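Local structure of polysaccharide deacetylase-like protein (Bacillus anthracis, 4V33) at residues L147-I152 / V202-G207. The protein is one of two putative polysaccharide deacetylases needed for osmotic stability and cell shape, and probably uses zinc to remove acetyl groups from cell-wall sugars. Numbering follows the deposited sequence.
Sequences LMYHAI and VTFDDG. With ZN (zinc ion), chain D; ACT (acetate ion), chain C.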
loop_
_atom_site.group_PDB
_atom_site.type_symbol
_atom_site.label_atom_id
_atom_site.label_comp_id
_atom_site.label_asym_id
_atom_site.label_seq_id
_atom_site.Cartn_x
_atom_site.Cartn_y
_atom_site.Cartn_z
ATOM N N LEU A 147 -3.956 -4.072 7.234
ATOM C CA LEU A 147 -4.735 -4.384 8.438
ATOM C C LEU A 147 -6.112 -4.919 8.094
ATOM O O LEU A 147 -6.758 -4.444 7.157
ATOM C CB LEU A 147 -4.908 -3.126 9.279
ATOM C CG LEU A 147 -3.625 -2.532 9.869
ATOM C CD1 LEU A 147 -3.862 -1.106 10.373
ATOM C CD2 LEU A 147 -3.160 -3.416 11.022
ATOM N N MET A 148 -6.569 -5.899 8.873
ATOM C CA MET A 148 -7.899 -6.463 8.698
ATOM C C MET A 148 -8.754 -6.262 9.950
ATOM O O MET A 148 -8.468 -6.839 11.011
ATOM C CB MET A 148 -7.814 -7.949 8.383
ATOM C CG MET A 148 -9.190 -8.615 8.275
ATOM S SD MET A 148 -9.107 -10.357 7.864
ATOM C CE MET A 148 -8.072 -10.948 9.199
ATOM N N TYR A 149 -9.778 -5.422 9.810
ATOM C CA TYR A 149 -10.812 -5.245 10.824
ATOM C C TYR A 149 -12.121 -5.861 10.366
ATOM O O TYR A 149 -12.315 -6.116 9.172
ATOM C CB TYR A 149 -11.055 -3.760 11.065
ATOM C CG TYR A 149 -9.924 -3.030 11.743
ATOM C CD1 TYR A 149 -9.836 -2.999 13.137
ATOM C CD2 TYR A 149 -8.960 -2.354 11.013
ATOM C CE1 TYR A 149 -8.828 -2.329 13.776
ATOM C CE2 TYR A 149 -7.931 -1.676 11.646
ATOM C CZ TYR A 149 -7.872 -1.657 13.024
ATOM O OH TYR A 149 -6.850 -0.977 13.638
ATOM N N HIS A 150 -13.016 -6.119 11.317
ATOM C CA HIS A 150 -14.373 -6.543 11.017
ATOM C C HIS A 150 -15.378 -5.571 11.628
ATOM O O HIS A 150 -15.686 -4.547 11.019
ATOM C CB HIS A 150 -14.607 -7.977 11.485
ATOM C CG HIS A 150 -13.979 -8.994 10.589
ATOM N ND1 HIS A 150 -12.627 -9.263 10.597
ATOM C CD2 HIS A 150 -14.514 -9.775 9.620
ATOM C CE1 HIS A 150 -12.361 -10.190 9.690
ATOM N NE2 HIS A 150 -13.486 -10.507 9.076
ATOM N N ALA A 151 -15.878 -5.874 12.823
ATOM C CA ALA A 151 -16.831 -4.994 13.491
ATOM C C ALA A 151 -16.091 -3.920 14.283
ATOM O O ALA A 151 -15.082 -4.204 14.931
ATOM C CB ALA A 151 -17.728 -5.796 14.414
ATOM N N ILE A 152 -16.570 -2.682 14.192
ATOM C CA ILE A 152 -16.103 -1.601 15.060
ATOM C C ILE A 152 -17.285 -1.203 15.927
ATOM O O ILE A 152 -18.130 -0.400 15.538
ATOM C CB ILE A 152 -15.582 -0.395 14.267
ATOM C CG1 ILE A 152 -14.501 -0.836 13.268
ATOM C CG2 ILE A 152 -15.030 0.662 15.225
ATOM C CD1 ILE A 152 -13.247 -1.425 13.917
ATOM N N VAL A 202 -5.517 0.221 5.723
ATOM C CA VAL A 202 -6.549 -0.137 6.685
ATOM C C VAL A 202 -7.720 -0.727 5.898
ATOM O O VAL A 202 -8.247 -0.074 4.989
ATOM C CB VAL A 202 -7.029 1.090 7.472
ATOM C CG1 VAL A 202 -8.126 0.701 8.465
ATOM C CG2 VAL A 202 -5.845 1.760 8.195
ATOM N N THR A 203 -8.103 -1.963 6.226
ATOM C CA THR A 203 -9.236 -2.603 5.541
ATOM C C THR A 203 -10.250 -3.161 6.531
ATOM O O THR A 203 -9.897 -3.553 7.654
ATOM C CB THR A 203 -8.818 -3.745 4.547
ATOM O OG1 THR A 203 -8.546 -4.960 5.259
ATOM C CG2 THR A 203 -7.601 -3.344 3.711
ATOM N N PHE A 204 -11.500 -3.216 6.077
ATOM C CA PHE A 204 -12.629 -3.733 6.846
ATOM C C PHE A 204 -13.340 -4.772 6.015
ATOM O O PHE A 204 -13.570 -4.562 4.814
ATOM C CB PHE A 204 -13.625 -2.612 7.140
ATOM C CG PHE A 204 -13.054 -1.497 7.948
ATOM C CD1 PHE A 204 -12.432 -0.430 7.323
ATOM C CD2 PHE A 204 -13.138 -1.509 9.334
ATOM C CE1 PHE A 204 -11.887 0.618 8.056
ATOM C CE2 PHE A 204 -12.593 -0.460 10.080
ATOM C CZ PHE A 204 -11.967 0.604 9.438
ATOM N N ASP A 205 -13.714 -5.874 6.655
ATOM C CA ASP A 205 -14.441 -6.934 5.965
ATOM C C ASP A 205 -15.905 -6.968 6.350
ATOM O O ASP A 205 -16.234 -7.008 7.544
ATOM C CB ASP A 205 -13.832 -8.307 6.273
ATOM C CG ASP A 205 -12.527 -8.553 5.533
ATOM O OD1 ASP A 205 -11.977 -7.611 4.939
ATOM O OD2 ASP A 205 -12.054 -9.708 5.545
ATOM N N ASP A 206 -16.744 -6.953 5.310
ATOM C CA ASP A 206 -18.163 -7.366 5.280
ATOM C C ASP A 206 -19.164 -6.255 4.982
ATOM O O ASP A 206 -20.206 -6.513 4.369
ATOM C CB ASP A 206 -18.642 -8.149 6.517
ATOM C CG ASP A 206 -17.905 -9.465 6.727
ATOM O OD1 ASP A 206 -17.042 -9.878 5.899
ATOM O OD2 ASP A 206 -18.212 -10.095 7.762
ATOM N N GLY A 207 -18.867 -5.031 5.402
ATOM C CA GLY A 207 -19.806 -3.941 5.226
ATOM C C GLY A 207 -20.860 -3.881 6.316
ATOM O O GLY A 207 -22.019 -3.569 6.053
HETATM ZN ZN ZN D . -15.886 -11.654 5.601
HETATM C C ACT C . -13.322 -12.744 6.048
HETATM O O ACT C . -13.688 -11.598 6.423
HETATM O OXT ACT C . -14.142 -13.695 6.149
HETATM C CH3 ACT C . -11.953 -12.974 5.499
HETATM O O HOH W 1 -16.160 -12.134 7.563
#
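D205 meets H150 where two parallel strands of this putative polysaccharide deacetylase end at the zinc site, a worked example of how strand pairing sets out a metal centre. The D205 side chain can be followed outward. Its CB lies over one face of the imidazole, 3.9 Å from the H150 ring centroid, a CH-pi contact. With CG beside the backbone N (chi1 -75°), the carboxylate is carried to the acetate, D205 CG lying 3.4 Å from acetate O. D205 OD2 comes still closer to acetate O, at 2.6 Å, and forms a salt bridge with R343; M148 SD touches it too. H150 NE2 donates to the same acetate O at 2.9 Å, which also binds the zinc; D206 OD1, H264, H268 and a water complete the ligands seen. This is the Asp-His-His site of the NodB-like deacetylase family. Acetate, here probably from the crystallisation liquor, is what deacetylation would release, so its place is consistent with the active site.

Behind the site, Y149 N donates to T203 O in a nearly straight bond (N-H...O 167°), and Y149 O accepts from D205 N. L147 O is gripped twice, by T203 N and by T203 OG1, which R343 also engages. On the other face of the sheet, Y149 CB packs 3.5 Å from F204 CD2, while the two rings, planes 27° apart, barely overlap. I152 CG1 meets the F204 ring at its edge.

Helix 167-179 covers Y149 and V202, helix 211-221 packs on I152 and F204, and strands 230-234 and 341-345 flank the pair within the parallel sheet.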